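PDB 1ODJ: purine nucleoside phosphorylase from Thermus thermophilus, which probably catalyses the phosphorolysis of purine nucleosides, splitting the glycosidic bond to release the purine base and a ribose 1-phosphate. Local coordinates for residues I4-H9 with R38-H43; A154-F159 with F178-S183. All blocks are in the same frame, centred on the assembly; numbering follows the deposited sequence.

Interaction 1. Residues I4-H9 with R38-H43; sequences IHVRAH and RRYNDH. With GMP (guanosine), chain J.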
ATOM      1  N   ILE A   4      -2.220  32.038  -9.954  1.00 23.53           N
ATOM      2  CA  ILE A   4      -3.650  31.812 -10.016  1.00 19.72           C
ATOM      3  C   ILE A   4      -4.384  32.093  -8.710  1.00 21.63           C
ATOM      4  O   ILE A   4      -5.459  32.688  -8.722  1.00 22.03           O
ATOM      5  CB  ILE A   4      -3.922  30.359 -10.420  1.00 16.87           C
ATOM      6  CG1 ILE A   4      -3.405  30.119 -11.838  1.00 16.72           C
ATOM      7  CG2 ILE A   4      -5.396  30.041 -10.295  1.00 16.04           C
ATOM      8  CD1 ILE A   4      -3.280  28.655 -12.203  1.00 11.40           C
ATOM      9  N   HIS A   5      -3.807  31.685  -7.581  1.00 21.86           N
ATOM     10  CA  HIS A   5      -4.490  31.854  -6.301  1.00 23.51           C
ATOM     11  C   HIS A   5      -4.063  33.037  -5.441  1.00 24.26           C
ATOM     12  O   HIS A   5      -4.880  33.605  -4.707  1.00 23.32           O
ATOM     13  CB  HIS A   5      -4.395  30.551  -5.507  1.00 23.91           C
ATOM     14  CG  HIS A   5      -4.849  29.345  -6.274  1.00 21.88           C
ATOM     15  ND1 HIS A   5      -4.109  28.791  -7.297  1.00 26.09           N
ATOM     16  CD2 HIS A   5      -5.968  28.591  -6.171  1.00 21.94           C
ATOM     17  CE1 HIS A   5      -4.752  27.746  -7.789  1.00 25.16           C
ATOM     18  NE2 HIS A   5      -5.883  27.604  -7.122  1.00 23.02           N
ATOM     19  N   VAL A   6      -2.784  33.390  -5.509  1.00 24.21           N
ATOM     20  CA  VAL A   6      -2.272  34.539  -4.774  1.00 22.01           C
ATOM     21  C   VAL A   6      -2.024  35.587  -5.851  1.00 24.39           C
ATOM     22  O   VAL A   6      -0.885  35.844  -6.243  1.00 25.39           O
ATOM     23  CB  VAL A   6      -0.953  34.226  -4.052  1.00 18.54           C
ATOM     24  CG1 VAL A   6      -0.349  35.492  -3.515  1.00 15.21           C
ATOM     25  CG2 VAL A   6      -1.200  33.266  -2.920  1.00 14.77           C
ATOM     26  N   ARG A   7      -3.119  36.151  -6.351  1.00 25.54           N
ATOM     27  CA  ARG A   7      -3.081  37.168  -7.395  1.00 27.70           C
ATOM     28  C   ARG A   7      -2.191  38.336  -6.966  1.00 26.32           C
ATOM     29  O   ARG A   7      -2.696  39.384  -6.547  1.00 25.27           O
ATOM     30  CB  ARG A   7      -4.502  37.697  -7.672  1.00 28.03           C
ATOM     31  CG  ARG A   7      -5.619  36.644  -7.752  1.00 27.46           C
ATOM     32  CD  ARG A   7      -5.588  35.799  -9.024  1.00 25.65           C
ATOM     33  NE  ARG A   7      -6.928  35.650  -9.600  1.00 27.69           N
ATOM     34  CZ  ARG A   7      -7.238  34.841 -10.617  1.00 28.02           C
ATOM     35  NH1 ARG A   7      -6.311  34.083 -11.185  1.00 26.30           N
ATOM     36  NH2 ARG A   7      -8.475  34.811 -11.089  1.00 26.55           N
ATOM     37  N   ALA A   8      -0.877  38.161  -7.070  1.00 27.04           N
ATOM     38  CA  ALA A   8       0.051  39.218  -6.679  1.00 28.26           C
ATOM     39  C   ALA A   8       1.241  39.298  -7.608  1.00 31.62           C
ATOM     40  O   ALA A   8       1.536  38.362  -8.361  1.00 31.75           O
ATOM     41  CB  ALA A   8       0.530  38.997  -5.267  1.00 27.67           C
ATOM     42  N   HIS A   9       1.931  40.427  -7.556  1.00 35.22           N
ATOM     43  CA  HIS A   9       3.092  40.613  -8.405  1.00 41.14           C
ATOM     44  C   HIS A   9       4.361  40.379  -7.612  1.00 41.33           C
ATOM     45  O   HIS A   9       4.360  40.481  -6.391  1.00 42.89           O
ATOM     46  CB  HIS A   9       3.086  42.012  -9.024  1.00 45.43           C
ATOM     47  CG  HIS A   9       2.505  42.052 -10.403  1.00 50.79           C
ATOM     48  ND1 HIS A   9       1.242  41.580 -10.690  1.00 52.70           N
ATOM     49  CD2 HIS A   9       3.019  42.492 -11.578  1.00 53.24           C
ATOM     50  CE1 HIS A   9       1.003  41.727 -11.982  1.00 55.26           C
ATOM     51  NE2 HIS A   9       2.065  42.278 -12.544  1.00 54.65           N
ATOM     52  N   ARG A  38       0.515  46.322   4.019  1.00 29.15           N
ATOM     53  CA  ARG A  38      -0.386  46.509   2.889  1.00 31.01           C
ATOM     54  C   ARG A  38      -0.889  45.159   2.403  1.00 28.88           C
ATOM     55  O   ARG A  38      -0.090  44.235   2.217  1.00 25.58           O
ATOM     56  CB  ARG A  38       0.343  47.250   1.758  1.00 35.76           C
ATOM     57  CG  ARG A  38       0.914  48.596   2.207  1.00 43.29           C
ATOM     58  CD  ARG A  38       1.405  49.467   1.050  1.00 49.60           C
ATOM     59  NE  ARG A  38       1.795  50.793   1.534  1.00 53.63           N
ATOM     60  CZ  ARG A  38       2.040  51.848   0.762  1.00 52.44           C
ATOM     61  NH1 ARG A  38       1.936  51.752  -0.559  1.00 49.36           N
ATOM     62  NH2 ARG A  38       2.392  53.000   1.320  1.00 52.07           N
ATOM     63  N   ARG A  39      -2.208  45.041   2.213  1.00 26.48           N
ATOM     64  CA  ARG A  39      -2.796  43.781   1.745  1.00 24.77           C
ATOM     65  C   ARG A  39      -2.616  43.672   0.248  1.00 24.62           C
ATOM     66  O   ARG A  39      -3.176  44.462  -0.505  1.00 22.86           O
ATOM     67  CB  ARG A  39      -4.285  43.691   2.085  1.00 23.37           C
ATOM     68  CG  ARG A  39      -4.872  42.323   1.761  1.00 25.97           C
ATOM     69  CD  ARG A  39      -6.163  42.039   2.506  1.00 25.96           C
ATOM     70  NE  ARG A  39      -7.322  42.727   1.943  1.00 31.77           N
ATOM     71  CZ  ARG A  39      -8.560  42.623   2.423  1.00 31.07           C
ATOM     72  NH1 ARG A  39      -8.807  41.857   3.481  1.00 28.09           N
ATOM     73  NH2 ARG A  39      -9.559  43.281   1.842  1.00 34.33           N
ATOM     74  N   TYR A  40      -1.835  42.687  -0.189  1.00 23.58           N
ATOM     75  CA  TYR A  40      -1.573  42.531  -1.610  1.00 22.42           C
ATOM     76  C   TYR A  40      -2.464  41.512  -2.305  1.00 21.38           C
ATOM     77  O   TYR A  40      -2.380  41.317  -3.520  1.00 21.68           O
ATOM     78  CB  TYR A  40      -0.100  42.180  -1.824  1.00 18.67           C
ATOM     79  CG  TYR A  40       0.334  40.867  -1.220  1.00 17.51           C
ATOM     80  CD1 TYR A  40      -0.049  39.647  -1.789  1.00 16.98           C
ATOM     81  CD2 TYR A  40       1.128  40.839  -0.079  1.00 17.94           C
ATOM     82  CE1 TYR A  40       0.353  38.439  -1.239  1.00 13.75           C
ATOM     83  CE2 TYR A  40       1.530  39.633   0.485  1.00 18.84           C
ATOM     84  CZ  TYR A  40       1.140  38.443  -0.101  1.00 13.18           C
ATOM     85  OH  TYR A  40       1.539  37.264   0.460  1.00 17.88           O
ATOM     86  N   ASN A  41      -3.343  40.880  -1.544  1.00 21.93           N
ATOM     87  CA  ASN A  41      -4.201  39.869  -2.134  1.00 25.46           C
ATOM     88  C   ASN A  41      -5.258  39.445  -1.155  1.00 24.85           C
ATOM     89  O   ASN A  41      -5.010  39.402   0.045  1.00 26.76           O
ATOM     90  CB  ASN A  41      -3.362  38.647  -2.541  1.00 26.34           C
ATOM     91  CG  ASN A  41      -4.212  37.431  -2.886  1.00 29.32           C
ATOM     92  OD1 ASN A  41      -4.882  37.392  -3.919  1.00 29.70           O
ATOM     93  ND2 ASN A  41      -4.188  36.431  -2.014  1.00 28.26           N
ATOM     94  N   ASP A  42      -6.440  39.139  -1.671  1.00 25.00           N
ATOM     95  CA  ASP A  42      -7.540  38.688  -0.837  1.00 26.13           C
ATOM     96  C   ASP A  42      -8.405  37.764  -1.670  1.00 26.22           C
ATOM     97  O   ASP A  42      -9.569  37.520  -1.357  1.00 25.04           O
ATOM     98  CB  ASP A  42      -8.351  39.881  -0.316  1.00 30.75           C
ATOM     99  CG  ASP A  42      -9.007  40.682  -1.424  1.00 35.05           C
ATOM    100  OD1 ASP A  42      -9.520  41.785  -1.134  1.00 38.88           O
ATOM    101  OD2 ASP A  42      -9.019  40.211  -2.578  1.00 35.93           O
ATOM    102  N   HIS A  43      -7.815  37.253  -2.746  1.00 25.72           N
ATOM    103  CA  HIS A  43      -8.517  36.342  -3.632  1.00 23.54           C
ATOM    104  C   HIS A  43      -8.714  35.013  -2.913  1.00 22.57           C
ATOM    105  O   HIS A  43      -7.808  34.520  -2.237  1.00 22.59           O
ATOM    106  CB  HIS A  43      -7.721  36.126  -4.916  1.00 21.08           C
ATOM    107  CG  HIS A  43      -8.490  35.410  -5.976  1.00 22.39           C
ATOM    108  ND1 HIS A  43      -8.026  34.264  -6.586  1.00 24.19           N
ATOM    109  CD2 HIS A  43      -9.691  35.679  -6.541  1.00 21.07           C
ATOM    110  CE1 HIS A  43      -8.909  33.859  -7.483  1.00 25.26           C
ATOM    111  NE2 HIS A  43      -9.929  34.700  -7.475  1.00 23.47           N
TER
HETATM  112  O5' GMP J1237      -8.094  26.711  -8.195  1.00 19.89           O
HETATM  113  C5' GMP J1237      -8.080  25.391  -7.664  1.00 13.83           C
HETATM  114  C4' GMP J1237      -9.524  25.184  -7.178  1.00 17.29           C
HETATM  115  O4' GMP J1237     -10.545  25.288  -8.251  1.00 16.33           O
HETATM  116  C3' GMP J1237      -9.749  23.798  -6.583  1.00 16.07           C
HETATM  117  O3' GMP J1237     -10.560  23.984  -5.403  1.00 16.84           O
HETATM  118  C2' GMP J1237     -10.478  22.962  -7.667  1.00 14.79           C
HETATM  119  O2' GMP J1237     -11.667  22.291  -7.218  1.00 11.99           O
HETATM  120  C1' GMP J1237     -10.654  23.978  -8.849  1.00 15.94           C
HETATM  121  N9  GMP J1237      -9.731  23.781 -10.026  1.00 15.62           N
HETATM  122  C8  GMP J1237      -9.753  24.528 -11.183  1.00 11.41           C
HETATM  123  N7  GMP J1237      -8.852  24.161 -12.054  1.00 14.12           N
HETATM  124  C5  GMP J1237      -8.184  23.103 -11.443  1.00 15.80           C
HETATM  125  C6  GMP J1237      -7.104  22.303 -11.911  1.00 18.45           C
HETATM  126  O6  GMP J1237      -6.495  22.372 -13.000  1.00 23.21           O
HETATM  127  N1  GMP J1237      -6.735  21.347 -10.975  1.00 15.67           N
HETATM  128  C2  GMP J1237      -7.324  21.172  -9.751  1.00 15.75           C
HETATM  129  N2  GMP J1237      -6.810  20.200  -8.988  1.00 19.93           N
HETATM  130  N3  GMP J1237      -8.327  21.901  -9.300  1.00 13.72           N
HETATM  131  C4  GMP J1237      -8.709  22.845 -10.192  1.00 18.62           C
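Arg7 lays its guanidinium flat on the imidazole of His43, an offset stack that ties the N-terminal loop to the Asx turn following the classic beta bulge at the end of strand 37-41. The two planes are only 17° apart, with group centres separated by 4.2 Å. Contact is closest off-centre, where Arg7 NE sits over the rim of the ring, 3.4 Å from His43 CE1. Arg7 chi1 (-43°) sets CG beside His43 CB and ND1, and bends at chi2 and chi3 then carry CD, off-centre, and NE over the ring. With CG trans to its backbone N (chi1 -169°), His43 holds its ring against the Arg7 chain. In the bulge, Tyr40 and Asn41 both face Gly48. Asn41 OD1 closes the Asx turn by accepting the backbone N of His43 at 3.2 Å, the donor standing above the carbonyl plane. Tyr40 contributes the apolar half of the contact: Ala8 CB packs 3.6 Å from its CD1, while its OH bonds Gln61. On the loop, His5 is fixed through ND1 by Glu76 and hydrogen-bonds, by NE2, a guanosine held by a second subunit. Beside it, Val6 CG1 meets the edge of the Tyr40 ring in plane, 3.8 Å from CE1.

Interaction 2. Residues A154-F159 with F178-S183; sequences ASEDAF and FEMEAS. With GMP (guanosine), chain H.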
ATOM      1  N   ALA A 154       1.682  16.015  13.951  1.00  7.62           N
ATOM      2  CA  ALA A 154       1.244  15.154  12.869  1.00  7.71           C
ATOM      3  C   ALA A 154       0.313  15.945  11.968  1.00  8.72           C
ATOM      4  O   ALA A 154      -0.567  16.663  12.440  1.00 12.17           O
ATOM      5  CB  ALA A 154       0.554  13.912  13.418  1.00  4.80           C
ATOM      6  N   SER A 155       0.528  15.832  10.668  1.00  8.03           N
ATOM      7  CA  SER A 155      -0.305  16.553   9.722  1.00 12.09           C
ATOM      8  C   SER A 155      -1.323  15.608   9.111  1.00  9.29           C
ATOM      9  O   SER A 155      -0.951  14.703   8.362  1.00  7.61           O
ATOM     10  CB  SER A 155       0.558  17.167   8.605  1.00 13.33           C
ATOM     11  OG  SER A 155       1.471  18.129   9.113  1.00 13.83           O
ATOM     12  N   GLU A 156      -2.597  15.807   9.432  1.00  5.71           N
ATOM     13  CA  GLU A 156      -3.633  14.964   8.859  1.00 10.65           C
ATOM     14  C   GLU A 156      -4.516  15.725   7.867  1.00 10.67           C
ATOM     15  O   GLU A 156      -4.381  16.938   7.701  1.00 11.36           O
ATOM     16  CB  GLU A 156      -4.491  14.320   9.959  1.00 10.47           C
ATOM     17  CG  GLU A 156      -5.164  15.290  10.917  1.00 14.90           C
ATOM     18  CD  GLU A 156      -6.013  14.569  11.962  1.00 17.11           C
ATOM     19  OE1 GLU A 156      -6.597  15.252  12.827  1.00 24.67           O
ATOM     20  OE2 GLU A 156      -6.104  13.321  11.923  1.00 12.27           O
ATOM     21  N   ASP A 157      -5.410  14.992   7.208  1.00 11.51           N
ATOM     22  CA  ASP A 157      -6.328  15.545   6.216  1.00 14.52           C
ATOM     23  C   ASP A 157      -7.750  15.680   6.737  1.00 16.04           C
ATOM     24  O   ASP A 157      -8.414  16.680   6.498  1.00 18.61           O
ATOM     25  CB  ASP A 157      -6.347  14.649   4.976  1.00 12.78           C
ATOM     26  CG  ASP A 157      -5.198  14.931   4.040  1.00 17.70           C
ATOM     27  OD1 ASP A 157      -4.896  14.065   3.189  1.00 20.28           O
ATOM     28  OD2 ASP A 157      -4.600  16.024   4.141  1.00 17.02           O
ATOM     29  N   ALA A 158      -8.207  14.654   7.443  1.00 18.50           N
ATOM     30  CA  ALA A 158      -9.556  14.613   7.975  1.00 16.71           C
ATOM     31  C   ALA A 158      -9.606  14.997   9.437  1.00 18.44           C
ATOM     32  O   ALA A 158      -9.363  14.166  10.309  1.00 17.98           O
ATOM     33  CB  ALA A 158     -10.133  13.221   7.791  1.00 20.65           C
ATOM     34  N   PHE A 159      -9.940  16.261   9.685  1.00 16.65           N
ATOM     35  CA  PHE A 159     -10.043  16.821  11.029  1.00 13.77           C
ATOM     36  C   PHE A 159     -10.922  15.951  11.925  1.00 15.45           C
ATOM     37  O   PHE A 159     -10.504  15.551  13.018  1.00 17.40           O
ATOM     38  CB  PHE A 159     -10.646  18.222  10.932  1.00 15.03           C
ATOM     39  CG  PHE A 159     -10.648  18.981  12.220  1.00 13.60           C
ATOM     40  CD1 PHE A 159      -9.532  19.710  12.619  1.00 19.02           C
ATOM     41  CD2 PHE A 159     -11.775  18.999  13.026  1.00 18.32           C
ATOM     42  CE1 PHE A 159      -9.540  20.457  13.812  1.00 17.88           C
ATOM     43  CE2 PHE A 159     -11.794  19.740  14.217  1.00 18.80           C
ATOM     44  CZ  PHE A 159     -10.670  20.471  14.607  1.00 16.63           C
ATOM     45  N   PHE A 178      -1.735  17.503  16.725  1.00 10.07           N
ATOM     46  CA  PHE A 178      -2.212  17.393  15.358  1.00 10.16           C
ATOM     47  C   PHE A 178      -2.538  18.745  14.738  1.00  8.53           C
ATOM     48  O   PHE A 178      -3.053  19.643  15.414  1.00  6.82           O
ATOM     49  CB  PHE A 178      -3.450  16.471  15.297  1.00 11.39           C
ATOM     50  CG  PHE A 178      -3.138  15.003  15.508  1.00  9.82           C
ATOM     51  CD1 PHE A 178      -2.701  14.530  16.750  1.00 11.27           C
ATOM     52  CD2 PHE A 178      -3.275  14.096  14.467  1.00  6.80           C
ATOM     53  CE1 PHE A 178      -2.403  13.170  16.950  1.00  5.34           C
ATOM     54  CE2 PHE A 178      -2.978  12.734  14.660  1.00  5.53           C
ATOM     55  CZ  PHE A 178      -2.541  12.279  15.907  1.00  4.99           C
ATOM     56  N   GLU A 179      -2.206  18.873  13.451  1.00  5.99           N
ATOM     57  CA  GLU A 179      -2.460  20.079  12.669  1.00  6.35           C
ATOM     58  C   GLU A 179      -2.669  19.702  11.195  1.00  7.06           C
ATOM     59  O   GLU A 179      -2.708  18.522  10.862  1.00  5.97           O
ATOM     60  CB  GLU A 179      -1.326  21.112  12.857  1.00  8.01           C
ATOM     61  CG  GLU A 179       0.104  20.624  12.657  1.00  9.40           C
ATOM     62  CD  GLU A 179       0.625  20.880  11.257  1.00 15.88           C
ATOM     63  OE1 GLU A 179       0.672  19.917  10.461  1.00 16.37           O
ATOM     64  OE2 GLU A 179       0.982  22.043  10.951  1.00 14.47           O
ATOM     65  N   MET A 180      -2.805  20.683  10.311  1.00  9.30           N
ATOM     66  CA  MET A 180      -3.075  20.363   8.909  1.00 13.09           C
ATOM     67  C   MET A 180      -2.296  21.107   7.828  1.00 13.56           C
ATOM     68  O   MET A 180      -2.859  21.416   6.783  1.00 16.14           O
ATOM     69  CB  MET A 180      -4.584  20.527   8.634  1.00 11.37           C
ATOM     70  CG  MET A 180      -5.459  19.436   9.272  1.00 17.06           C
ATOM     71  SD  MET A 180      -7.261  19.788   9.365  1.00 17.20           S
ATOM     72  CE  MET A 180      -7.677  19.962   7.579  1.00 13.47           C
ATOM     73  N   GLU A 181      -1.016  21.401   8.058  1.00 15.23           N
ATOM     74  CA  GLU A 181      -0.214  22.098   7.044  1.00  8.98           C
ATOM     75  C   GLU A 181       1.270  21.807   7.041  1.00  8.98           C
ATOM     76  O   GLU A 181       1.868  21.690   5.973  1.00 10.71           O
ATOM     77  CB  GLU A 181      -0.387  23.606   7.147  1.00  7.64           C
ATOM     78  CG  GLU A 181      -1.715  24.096   6.651  1.00  6.95           C
ATOM     79  CD  GLU A 181      -2.760  23.992   7.711  1.00  8.80           C
ATOM     80  OE1 GLU A 181      -3.965  24.035   7.368  1.00 12.78           O
ATOM     81  OE2 GLU A 181      -2.363  23.876   8.893  1.00  6.99           O
ATOM     82  N   ALA A 182       1.859  21.702   8.229  1.00  7.72           N
ATOM     83  CA  ALA A 182       3.288  21.459   8.367  1.00  9.97           C
ATOM     84  C   ALA A 182       3.930  20.528   7.322  1.00 11.25           C
ATOM     85  O   ALA A 182       4.768  20.972   6.526  1.00 10.22           O
ATOM     86  CB  ALA A 182       3.604  20.962   9.790  1.00  6.28           C
ATOM     87  N   SER A 183       3.542  19.253   7.309  1.00  9.64           N
ATOM     88  CA  SER A 183       4.139  18.293   6.379  1.00  9.08           C
ATOM     89  C   SER A 183       4.364  18.789   4.950  1.00  8.24           C
ATOM     90  O   SER A 183       5.447  18.601   4.394  1.00  9.12           O
ATOM     91  CB  SER A 183       3.329  16.995   6.346  1.00  8.60           C
ATOM     92  OG  SER A 183       2.014  17.198   5.868  1.00 13.63           O
TER
HETATM   93  O5' GMP H1237      -9.150  24.132  13.004  1.00 31.60           O
HETATM   94  C5' GMP H1237      -8.390  23.223  12.231  1.00 24.03           C
HETATM   95  C4' GMP H1237      -7.187  24.051  11.777  1.00 23.68           C
HETATM   96  O4' GMP H1237      -6.343  24.568  12.869  1.00 19.20           O
HETATM   97  C3' GMP H1237      -6.214  23.258  10.914  1.00 23.42           C
HETATM   98  O3' GMP H1237      -5.831  24.161   9.839  1.00 23.18           O
HETATM   99  C2' GMP H1237      -5.008  22.896  11.814  1.00 21.06           C
HETATM  100  O2' GMP H1237      -3.724  23.216  11.266  1.00 17.25           O
HETATM  101  C1' GMP H1237      -5.358  23.564  13.182  1.00 17.26           C
HETATM  102  N9  GMP H1237      -5.796  22.634  14.278  1.00 19.88           N
HETATM  103  C8  GMP H1237      -6.055  23.039  15.568  1.00 17.27           C
HETATM  104  N7  GMP H1237      -6.420  22.068  16.353  1.00 18.79           N
HETATM  105  C5  GMP H1237      -6.409  20.937  15.544  1.00 17.66           C
HETATM  106  C6  GMP H1237      -6.724  19.578  15.859  1.00 17.98           C
HETATM  107  O6  GMP H1237      -7.087  19.097  16.945  1.00 13.15           O
HETATM  108  N1  GMP H1237      -6.587  18.750  14.753  1.00 14.92           N
HETATM  109  C2  GMP H1237      -6.195  19.161  13.508  1.00 23.68           C
HETATM  110  N2  GMP H1237      -6.130  18.195  12.577  1.00 26.81           N
HETATM  111  N3  GMP H1237      -5.894  20.425  13.193  1.00 23.18           N
HETATM  112  C4  GMP H1237      -6.023  21.256  14.256  1.00 18.97           C
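Ala154 and Phe178 pair in parallel strands, and the alanine CB sits over one face of the phenylalanine ring, 4.1 Å from its centroid. Glu156 crosses Phe178 at about a right angle, its carboxylate plane turned 54° from the ring and its CD 3.7 Å from Phe178 CD2. Extended beyond CG, Glu156 brings OE1 to the guanine, where it accepts from guanosine N2 at 3.0 Å with a nearly straight N-H, while OE2 is held by Thr162. With an alanine here, N2 of the base would probably lose this acceptor, and Thr162 OG1 its carboxylate mate. On the sheet face shared by Ser155 and Glu179, Ser155 OG donates to Glu179 OE1, though the modelled separation is doubtfully short. The same hydroxyl accepts from Ser183 N at 3.0 Å, joining the strand to the start of helix 182-192. Glu179, bent at chi2 (95°), turns back so that OE2 receives Ala182 N on its syn lone pair; Arg87 supplies a salt bridge. Met180 places SD at the edge of the Phe159 ring, 5.3 Å from its centroid, a Met-aromatic contact beside the nucleoside. Ribose O2' accepts from Met180 N (2.9 Å) and donates to Glu181 OE2 (2.8 Å), a carboxylate also held by Gly66 N and Arg87. Parallel beta-alpha-beta strands thus end in the base- and ribose-binding site characteristic of this nucleoside phosphorylase family.

In the fold
Interaction 1 closes before interaction 2 opens along the chain, and within one subunit they do not touch: their centres are about 25 Å apart and their nearest atoms about 13 Å. Both reach the same mixed sheet, interaction 1 through strand 37-41 and interaction 2 through the adjacent parallel strands 152-156 and 175-179. Helix 67-79 packs against both. Across the subunit interface they converge: His5 of one chain packs edge-to-face on Phe159 of the second subunit and reaches the guanosine bound there. Each nucleoside site is therefore composite, with base and ribose contacts from interaction 2 of one subunit and a histidine contact to O5' from interaction 1 of its neighbour, so a complete site probably requires the assembled subunits.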